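PDB 7OL1: L-threonine 3-dehydrogenase from Clostridioides difficile, which probably catalyses the NAD+-dependent oxidation of the side-chain hydroxyl of L-threonine, giving 2-amino-3-oxobutanoate. Local coordinates for residues N149-D154 and N302-S307; G187-G192 and A259-A264; T76-F81 and G122-K127. One frame throughout, in Å; residues are numbered along the deposited sequence.

Contact 1 (N149-D154 and N302-S307); sequences NMTPQD and NSLDSS
M150 lays its thioether across the side chain of D305 at about a right angle, with SD 3.7 Å from D305 CB. The bend at chi2 (-79°) brings the methionine sulfur over the aspartate although its CB points away from 302-307. The D305 carboxylate faces its own chain: OD1 accepts from S307 N at 3.1 Å, closing an Asx turn, and the donor stands above the carboxylate plane. At the other end the amides of N149 and N302 approach obliquely, their planes 46° apart.

Between these ends the grip is largely backbone. S303 takes part twice. S303 OG, turned between its own N and carbonyl carbon (chi1 77°), receives M150 N at 3.2 Å in a nearly straight bond, and S303 O accepts from T151 N, also at 3.2 Å. D305 N returns a bond to T151 O at 2.9 Å; together with the T151 N bond this makes the single bridge between T151 and L304. Beside it T151 CB rests 3.9 Å from L304 CD2, while T151 OG1 bonds to P147 O.

The contact ties the loop between strand 132-138 and helix 162-181 to the link between helices 291-299 and 307-313. L304 packs inward on F142, its N bonded to D232 of strand 232-235, and the Asx turn leads directly into helix 307-313.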
loop_
_atom_site.group_PDB
_atom_site.type_symbol
_atom_site.label_atom_id
_atom_site.label_comp_id
_atom_site.label_asym_id
_atom_site.label_seq_id
_atom_site.Cartn_x
_atom_site.Cartn_y
_atom_site.Cartn_z
ATOM N N ASN A 149 -11.397 13.767 12.966
ATOM C CA ASN A 149 -11.355 14.262 14.372
ATOM C C ASN A 149 -11.060 13.091 15.308
ATOM O O ASN A 149 -11.798 12.078 15.266
ATOM C CB ASN A 149 -12.653 15.006 14.715
ATOM C CG ASN A 149 -12.808 16.297 13.931
ATOM O OD1 ASN A 149 -13.579 16.367 12.974
ATOM N ND2 ASN A 149 -12.035 17.308 14.291
ATOM N N MET A 150 -10.003 13.206 16.109
ATOM C CA MET A 150 -9.418 12.053 16.853
ATOM C C MET A 150 -9.370 10.834 15.932
ATOM O O MET A 150 -10.046 9.801 16.221
ATOM C CB MET A 150 -10.221 11.727 18.112
ATOM C CG MET A 150 -9.815 12.607 19.254
ATOM S SD MET A 150 -8.276 12.064 20.032
ATOM C CE MET A 150 -7.632 13.710 20.318
ATOM N N THR A 151 -8.627 10.984 14.835
ATOM C CA THR A 151 -8.442 9.912 13.830
ATOM C C THR A 151 -7.820 8.741 14.561
ATOM O O THR A 151 -6.779 8.880 15.186
ATOM C CB THR A 151 -7.590 10.344 12.637
ATOM O OG1 THR A 151 -8.188 11.525 12.108
ATOM C CG2 THR A 151 -7.514 9.281 11.568
ATOM N N PRO A 152 -8.475 7.574 14.556
ATOM C CA PRO A 152 -7.908 6.387 15.183
ATOM C C PRO A 152 -6.553 5.971 14.604
ATOM O O PRO A 152 -6.227 6.397 13.533
ATOM C CB PRO A 152 -8.901 5.291 14.809
ATOM C CG PRO A 152 -10.190 6.042 14.571
ATOM C CD PRO A 152 -9.771 7.328 13.908
ATOM N N GLN A 153 -5.865 5.093 15.327
ATOM C CA GLN A 153 -4.586 4.446 14.952
ATOM C C GLN A 153 -4.849 3.535 13.755
ATOM O O GLN A 153 -4.129 3.682 12.738
ATOM C CB GLN A 153 -4.017 3.706 16.169
ATOM C CG GLN A 153 -2.781 2.855 15.900
ATOM C CD GLN A 153 -1.753 3.651 15.147
ATOM O OE1 GLN A 153 -1.319 4.709 15.591
ATOM N NE2 GLN A 153 -1.462 3.189 13.948
ATOM N N ASP A 154 -5.809 2.619 13.871
ATOM C CA ASP A 154 -6.215 1.718 12.755
ATOM C C ASP A 154 -7.469 2.309 12.116
ATOM O O ASP A 154 -8.389 2.619 12.855
ATOM C CB ASP A 154 -6.394 0.270 13.206
ATOM C CG ASP A 154 -5.207 -0.264 13.987
ATOM O OD1 ASP A 154 -4.066 -0.017 13.560
ATOM O OD2 ASP A 154 -5.436 -0.924 15.009
ATOM N N ASN A 302 -7.865 16.796 10.991
ATOM C CA ASN A 302 -7.753 18.035 11.795
ATOM C C ASN A 302 -6.933 17.704 13.041
ATOM O O ASN A 302 -6.199 18.617 13.525
ATOM C CB ASN A 302 -9.124 18.588 12.198
ATOM C CG ASN A 302 -10.084 18.742 11.036
ATOM O OD1 ASN A 302 -9.713 19.262 9.979
ATOM N ND2 ASN A 302 -11.317 18.282 11.227
ATOM N N SER A 303 -7.062 16.466 13.542
ATOM C CA SER A 303 -6.388 16.002 14.787
ATOM C C SER A 303 -6.366 14.472 14.830
ATOM O O SER A 303 -7.356 13.856 14.401
ATOM C CB SER A 303 -7.058 16.580 16.015
ATOM O OG SER A 303 -8.262 15.889 16.304
ATOM N N LEU A 304 -5.281 13.880 15.327
ATOM C CA LEU A 304 -5.120 12.404 15.379
ATOM C C LEU A 304 -5.170 11.983 16.839
ATOM O O LEU A 304 -4.869 12.835 17.730
ATOM C CB LEU A 304 -3.772 11.936 14.800
ATOM C CG LEU A 304 -3.307 12.480 13.447
ATOM C CD1 LEU A 304 -1.795 12.349 13.334
ATOM C CD2 LEU A 304 -3.980 11.759 12.288
ATOM N N ASP A 305 -5.384 10.684 17.043
ATOM C CA ASP A 305 -5.410 10.055 18.377
ATOM C C ASP A 305 -4.086 9.326 18.632
ATOM O O ASP A 305 -3.944 8.173 18.189
ATOM C CB ASP A 305 -6.663 9.167 18.490
ATOM C CG ASP A 305 -6.839 8.502 19.843
ATOM O OD1 ASP A 305 -6.113 8.895 20.783
ATOM O OD2 ASP A 305 -7.656 7.571 19.938
ATOM N N SER A 306 -3.230 9.920 19.469
ATOM C CA SER A 306 -1.926 9.368 19.930
ATOM C C SER A 306 -2.064 8.257 20.979
ATOM O O SER A 306 -1.007 7.788 21.501
ATOM C CB SER A 306 -1.028 10.461 20.470
ATOM O OG SER A 306 -1.669 11.732 20.530
ATOM N N SER A 307 -3.267 7.800 21.305
ATOM C CA SER A 307 -3.453 6.882 22.466
ATOM C C SER A 307 -2.559 5.649 22.307
ATOM O O SER A 307 -1.800 5.347 23.254
ATOM C CB SER A 307 -4.890 6.448 22.680
ATOM O OG SER A 307 -5.743 7.555 22.866
#

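Contact 2 (G187-G192 and A259-A264); sequences GVRFPG and AFNITA
R189 reaches A259 and N261 because its CG sits beside the backbone N (chi1 -46°) and the chain then runs extended to NE, carrying the guanidinium back along the neighbouring strand. There N261 offers OD1 to the arginine. I262 differs: its CG1 lies between N and the carbonyl carbon (chi1 59°), which swings CD1 to V188 and F190.

The backbones form a short parallel ladder, with V188 paired to F260 and R189 to N261. Strand 260-261 here extends the mainly parallel sheet of the Rossmann-like fold of this NAD(P)-dependent epimerase/dehydratase family, beside strand 184-194. F260 N donates to G187 O at 3.0 Å, and R189 N to F260 O at 2.9 Å. On the face bearing R189 and N261, NH1 of R189 gives a 2.9 Å bond to N261 OD1. The acceptor lies in the guanidinium plane, but seen from the asparagine the donor stands above the amide plane. A259 O sits over the centre of one guanidinium face, where no N-H points at it; Q153 NE2 supplies its hydrogen bond instead.

The face bearing V188 and F260 is apolar. I262 CD1 lies 4.0 Å from V188 CB and 3.9 Å from F190 CE1, with the F190 and I262 side chains running side by side, and helix 236-248 covers this cluster. The F260 ring makes an edge-to-face pair with W313.

A buried cation at a strand pairing needs compensation, and R189 has it: NH2 forms a salt bridge with E171, while NH1 is shared between N261 OD1 and Q153 O. With the A259 carbonyl dipole over its face, the guanidinium is probably well stabilised as a cation, and these bonds would fix its rotation.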
loop_
_atom_site.group_PDB
_atom_site.type_symbol
_atom_site.label_atom_id
_atom_site.label_comp_id
_atom_site.label_asym_id
_atom_site.label_seq_id
_atom_site.Cartn_x
_atom_site.Cartn_y
_atom_site.Cartn_z
ATOM N N GLY A 187 7.778 2.863 13.414
ATOM C CA GLY A 187 7.713 4.204 12.812
ATOM C C GLY A 187 6.622 5.069 13.386
ATOM O O GLY A 187 5.788 4.578 14.119
ATOM N N VAL A 188 6.606 6.331 12.994
ATOM C CA VAL A 188 5.588 7.293 13.464
ATOM C C VAL A 188 5.039 7.991 12.233
ATOM O O VAL A 188 5.770 8.094 11.262
ATOM C CB VAL A 188 6.189 8.287 14.465
ATOM C CG1 VAL A 188 6.720 7.573 15.701
ATOM C CG2 VAL A 188 7.257 9.148 13.817
ATOM N N ARG A 189 3.775 8.394 12.294
ATOM C CA ARG A 189 3.150 9.311 11.325
ATOM C C ARG A 189 3.348 10.724 11.862
ATOM O O ARG A 189 2.597 11.158 12.728
ATOM C CB ARG A 189 1.678 8.959 11.106
ATOM C CG ARG A 189 1.405 7.475 10.907
ATOM C CD ARG A 189 -0.006 7.277 10.375
ATOM N NE ARG A 189 -0.286 5.889 10.061
ATOM C CZ ARG A 189 -1.060 5.073 10.757
ATOM N NH1 ARG A 189 -1.694 5.484 11.848
ATOM N NH2 ARG A 189 -1.224 3.837 10.320
ATOM N N PHE A 190 4.361 11.405 11.369
ATOM C CA PHE A 190 4.594 12.829 11.677
ATOM C C PHE A 190 3.487 13.680 11.071
ATOM O O PHE A 190 3.064 13.516 9.920
ATOM C CB PHE A 190 5.958 13.305 11.176
ATOM C CG PHE A 190 7.113 12.722 11.930
ATOM C CD1 PHE A 190 7.309 13.031 13.260
ATOM C CD2 PHE A 190 7.985 11.839 11.318
ATOM C CE1 PHE A 190 8.366 12.479 13.965
ATOM C CE2 PHE A 190 9.042 11.289 12.025
ATOM C CZ PHE A 190 9.238 11.621 13.341
ATOM N N PRO A 191 3.035 14.663 11.856
ATOM C CA PRO A 191 2.278 15.777 11.321
ATOM C C PRO A 191 3.223 16.832 10.759
ATOM O O PRO A 191 4.401 16.575 10.694
ATOM C CB PRO A 191 1.631 16.336 12.590
ATOM C CG PRO A 191 2.678 16.112 13.664
ATOM C CD PRO A 191 3.259 14.759 13.310
ATOM N N GLY A 192 2.678 18.005 10.442
ATOM C CA GLY A 192 3.461 19.232 10.231
ATOM C C GLY A 192 4.502 19.384 11.319
ATOM O O GLY A 192 4.144 19.335 12.505
ATOM N N ALA A 259 2.612 2.576 11.232
ATOM C CA ALA A 259 3.314 3.504 12.106
ATOM C C ALA A 259 2.323 4.212 13.041
ATOM O O ALA A 259 1.148 4.408 12.664
ATOM C CB ALA A 259 4.021 4.552 11.278
ATOM N N PHE A 260 2.835 4.724 14.154
ATOM C CA PHE A 260 2.036 5.247 15.285
ATOM C C PHE A 260 1.659 6.681 14.989
ATOM O O PHE A 260 2.580 7.432 14.725
ATOM C CB PHE A 260 2.844 5.244 16.578
ATOM C CG PHE A 260 2.988 3.906 17.249
ATOM C CD1 PHE A 260 2.044 3.475 18.155
ATOM C CD2 PHE A 260 4.106 3.120 17.061
ATOM C CE1 PHE A 260 2.184 2.262 18.819
ATOM C CE2 PHE A 260 4.240 1.901 17.715
ATOM C CZ PHE A 260 3.272 1.463 18.582
ATOM N N ASN A 261 0.376 7.035 15.076
ATOM C CA ASN A 261 -0.060 8.448 15.152
ATOM C C ASN A 261 0.661 9.123 16.315
ATOM O O ASN A 261 0.713 8.533 17.437
ATOM C CB ASN A 261 -1.531 8.617 15.471
ATOM C CG ASN A 261 -2.456 8.158 14.386
ATOM O OD1 ASN A 261 -2.042 7.994 13.242
ATOM N ND2 ASN A 261 -3.710 7.972 14.765
ATOM N N ILE A 262 1.179 10.318 16.081
ATOM C CA ILE A 262 1.656 11.165 17.194
ATOM C C ILE A 262 1.226 12.574 16.863
ATOM O O ILE A 262 0.995 12.865 15.688
ATOM C CB ILE A 262 3.171 11.063 17.418
ATOM C CG1 ILE A 262 3.965 11.472 16.183
ATOM C CG2 ILE A 262 3.576 9.687 17.879
ATOM C CD1 ILE A 262 5.447 11.685 16.487
ATOM N N THR A 263 1.073 13.389 17.890
ATOM C CA THR A 263 0.719 14.816 17.739
ATOM C C THR A 263 0.899 15.493 19.094
ATOM O O THR A 263 1.004 14.763 20.130
ATOM C CB THR A 263 -0.689 14.978 17.173
ATOM O OG1 THR A 263 -0.830 16.354 16.818
ATOM C CG2 THR A 263 -1.727 14.524 18.172
ATOM N N ALA A 264 1.022 16.820 19.042
ATOM C CA ALA A 264 1.253 17.710 20.197
ATOM C C ALA A 264 0.180 18.796 20.241
ATOM O O ALA A 264 -0.020 19.356 21.323
ATOM C CB ALA A 264 2.622 18.329 20.075
#

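Contact 3 (T76-F81 and G122-K127); sequences TDKNRF and GLEIAK
I125 sets CD1 over one face of the F81 ring, 3.6 Å from the ring centroid and 30° off its normal, a CH-pi contact at the tight heart of this helix pairing. The ring is brought there by a CG anti to the backbone N (chi1 -163°), directed at helix 108-129. Farther along the ring, F81 CE2 comes within 3.7 Å of G122 CA, obliquely, and the phenyl lies against the helix backbone at this glycine.

The outer side is looser. K78 reaches across to E124, and its NZ ends 3.6 Å from E124 CB and 3.7 Å from E124 OE2, a long salt bridge on the exposed side of the contact. The glutamate is held more firmly by its other oxygen, since OE1 bonds to Y177 OH of helix 162-181. At the start of helix 78-87, D77 is the N-cap, accepting a weak bond from R80 N.

F81 also packs on L26 and T28 of strand 25-28, so the ring is wedged between the central sheet and helix 108-129. That helix faces the dimer interface too, with E124 against L109 of the second subunit.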
loop_
_atom_site.group_PDB
_atom_site.type_symbol
_atom_site.label_atom_id
_atom_site.label_comp_id
_atom_site.label_asym_id
_atom_site.label_seq_id
_atom_site.Cartn_x
_atom_site.Cartn_y
_atom_site.Cartn_z
ATOM N N THR A 76 18.794 3.585 -3.341
ATOM C CA THR A 76 18.208 2.701 -4.388
ATOM C C THR A 76 19.240 1.714 -4.917
ATOM O O THR A 76 18.843 0.908 -5.743
ATOM C CB THR A 76 17.650 3.471 -5.585
ATOM O OG1 THR A 76 18.766 4.041 -6.245
ATOM C CG2 THR A 76 16.690 4.564 -5.183
ATOM N N ASP A 77 20.503 1.828 -4.489
ATOM C CA ASP A 77 21.594 0.850 -4.749
ATOM C C ASP A 77 21.737 -0.096 -3.536
ATOM O O ASP A 77 22.370 0.289 -2.537
ATOM C CB ASP A 77 22.855 1.641 -5.093
ATOM C CG ASP A 77 24.118 0.846 -5.392
ATOM O OD1 ASP A 77 24.055 -0.438 -5.498
ATOM O OD2 ASP A 77 25.169 1.527 -5.505
ATOM N N LYS A 78 21.154 -1.291 -3.595
ATOM C CA LYS A 78 21.154 -2.199 -2.425
ATOM C C LYS A 78 22.613 -2.404 -2.009
ATOM O O LYS A 78 22.987 -2.181 -0.810
ATOM C CB LYS A 78 20.465 -3.525 -2.770
ATOM C CG LYS A 78 19.971 -4.353 -1.587
ATOM C CD LYS A 78 19.251 -5.625 -2.006
ATOM C CE LYS A 78 19.657 -6.813 -1.154
ATOM N NZ LYS A 78 18.592 -7.850 -1.093
ATOM N N ASN A 79 23.425 -2.764 -3.001
ATOM C CA ASN A 79 24.852 -3.101 -2.804
ATOM C C ASN A 79 25.537 -2.024 -1.958
ATOM O O ASN A 79 26.140 -2.379 -0.905
ATOM C CB ASN A 79 25.584 -3.258 -4.133
ATOM C CG ASN A 79 26.970 -3.792 -3.885
ATOM O OD1 ASN A 79 27.941 -3.035 -3.859
ATOM N ND2 ASN A 79 27.019 -5.060 -3.525
ATOM N N ARG A 80 25.471 -0.757 -2.377
ATOM C CA ARG A 80 26.275 0.303 -1.699
ATOM C C ARG A 80 25.664 0.542 -0.310
ATOM O O ARG A 80 26.438 0.709 0.658
ATOM C CB ARG A 80 26.402 1.567 -2.550
ATOM C CG ARG A 80 26.844 2.785 -1.757
ATOM C CD ARG A 80 28.253 3.343 -1.917
ATOM N NE ARG A 80 29.218 2.393 -1.421
ATOM C CZ ARG A 80 30.327 2.663 -0.719
ATOM N NH1 ARG A 80 30.670 3.888 -0.343
ATOM N NH2 ARG A 80 31.090 1.642 -0.377
ATOM N N PHE A 81 24.333 0.513 -0.207
ATOM C CA PHE A 81 23.592 0.671 1.069
ATOM C C PHE A 81 24.144 -0.364 2.039
ATOM O O PHE A 81 24.546 0.003 3.178
ATOM C CB PHE A 81 22.092 0.484 0.822
ATOM C CG PHE A 81 21.121 0.979 1.867
ATOM C CD1 PHE A 81 21.467 1.090 3.203
ATOM C CD2 PHE A 81 19.812 1.262 1.502
ATOM C CE1 PHE A 81 20.546 1.534 4.130
ATOM C CE2 PHE A 81 18.892 1.688 2.436
ATOM C CZ PHE A 81 19.266 1.825 3.743
ATOM N N GLY A 122 16.588 -1.215 2.278
ATOM C CA GLY A 122 16.856 -1.097 3.723
ATOM C C GLY A 122 16.252 -2.251 4.512
ATOM O O GLY A 122 16.857 -2.660 5.515
ATOM N N LEU A 123 15.087 -2.755 4.115
ATOM C CA LEU A 123 14.405 -3.796 4.915
ATOM C C LEU A 123 15.197 -5.085 4.728
ATOM O O LEU A 123 15.428 -5.797 5.718
ATOM C CB LEU A 123 12.935 -3.936 4.502
ATOM C CG LEU A 123 12.010 -2.836 5.027
ATOM C CD1 LEU A 123 10.666 -2.871 4.334
ATOM C CD2 LEU A 123 11.815 -2.955 6.534
ATOM N N GLU A 124 15.642 -5.334 3.498
ATOM C CA GLU A 124 16.377 -6.578 3.135
ATOM C C GLU A 124 17.720 -6.536 3.878
ATOM O O GLU A 124 18.160 -7.610 4.374
ATOM C CB GLU A 124 16.466 -6.730 1.613
ATOM C CG GLU A 124 15.243 -7.385 0.988
ATOM C CD GLU A 124 15.134 -8.878 1.248
ATOM O OE1 GLU A 124 13.991 -9.376 1.544
ATOM O OE2 GLU A 124 16.192 -9.550 1.152
ATOM N N ILE A 125 18.321 -5.349 4.012
ATOM C CA ILE A 125 19.582 -5.183 4.783
ATOM C C ILE A 125 19.295 -5.516 6.249
ATOM O O ILE A 125 20.016 -6.342 6.816
ATOM C CB ILE A 125 20.149 -3.771 4.599
ATOM C CG1 ILE A 125 20.743 -3.596 3.203
ATOM C CG2 ILE A 125 21.173 -3.483 5.670
ATOM C CD1 ILE A 125 20.979 -2.168 2.802
ATOM N N ALA A 126 18.257 -4.916 6.836
ATOM C CA ALA A 126 17.891 -5.097 8.260
ATOM C C ALA A 126 17.556 -6.566 8.524
ATOM O O ALA A 126 17.989 -7.108 9.550
ATOM C CB ALA A 126 16.744 -4.204 8.593
ATOM N N LYS A 127 16.853 -7.208 7.599
ATOM C CA LYS A 127 16.574 -8.668 7.664
ATOM C C LYS A 127 17.899 -9.426 7.806
ATOM O O LYS A 127 17.929 -10.382 8.581
ATOM C CB LYS A 127 15.810 -9.142 6.421
ATOM C CG LYS A 127 15.367 -10.601 6.441
ATOM C CD LYS A 127 14.796 -11.111 5.125
ATOM C CE LYS A 127 14.778 -12.624 5.052
ATOM N NZ LYS A 127 14.013 -13.150 3.896
#

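How the contacts relate
Contact 2 is the core of the set, a parallel strand pairing with its centre about 8 Å from the centre of the chain, against about 17 and 21 Å for the centres of contacts 1 and 3. Contacts 1 and 2 are continuous: Q153 of 149-154 bonds to A259 and N261, so the loop bridge and the strand ladder share one polar network around the edge of the sheet. Contact 3 stands apart, its nearest atoms about 10 Å from contact 2, and joins two helices with no hydrogen bond between its segments. Backbone bonding thus dominates in loop and sheet, a compensated arginine is added in the interior, and ring packing with a peripheral charge pair serves the helices.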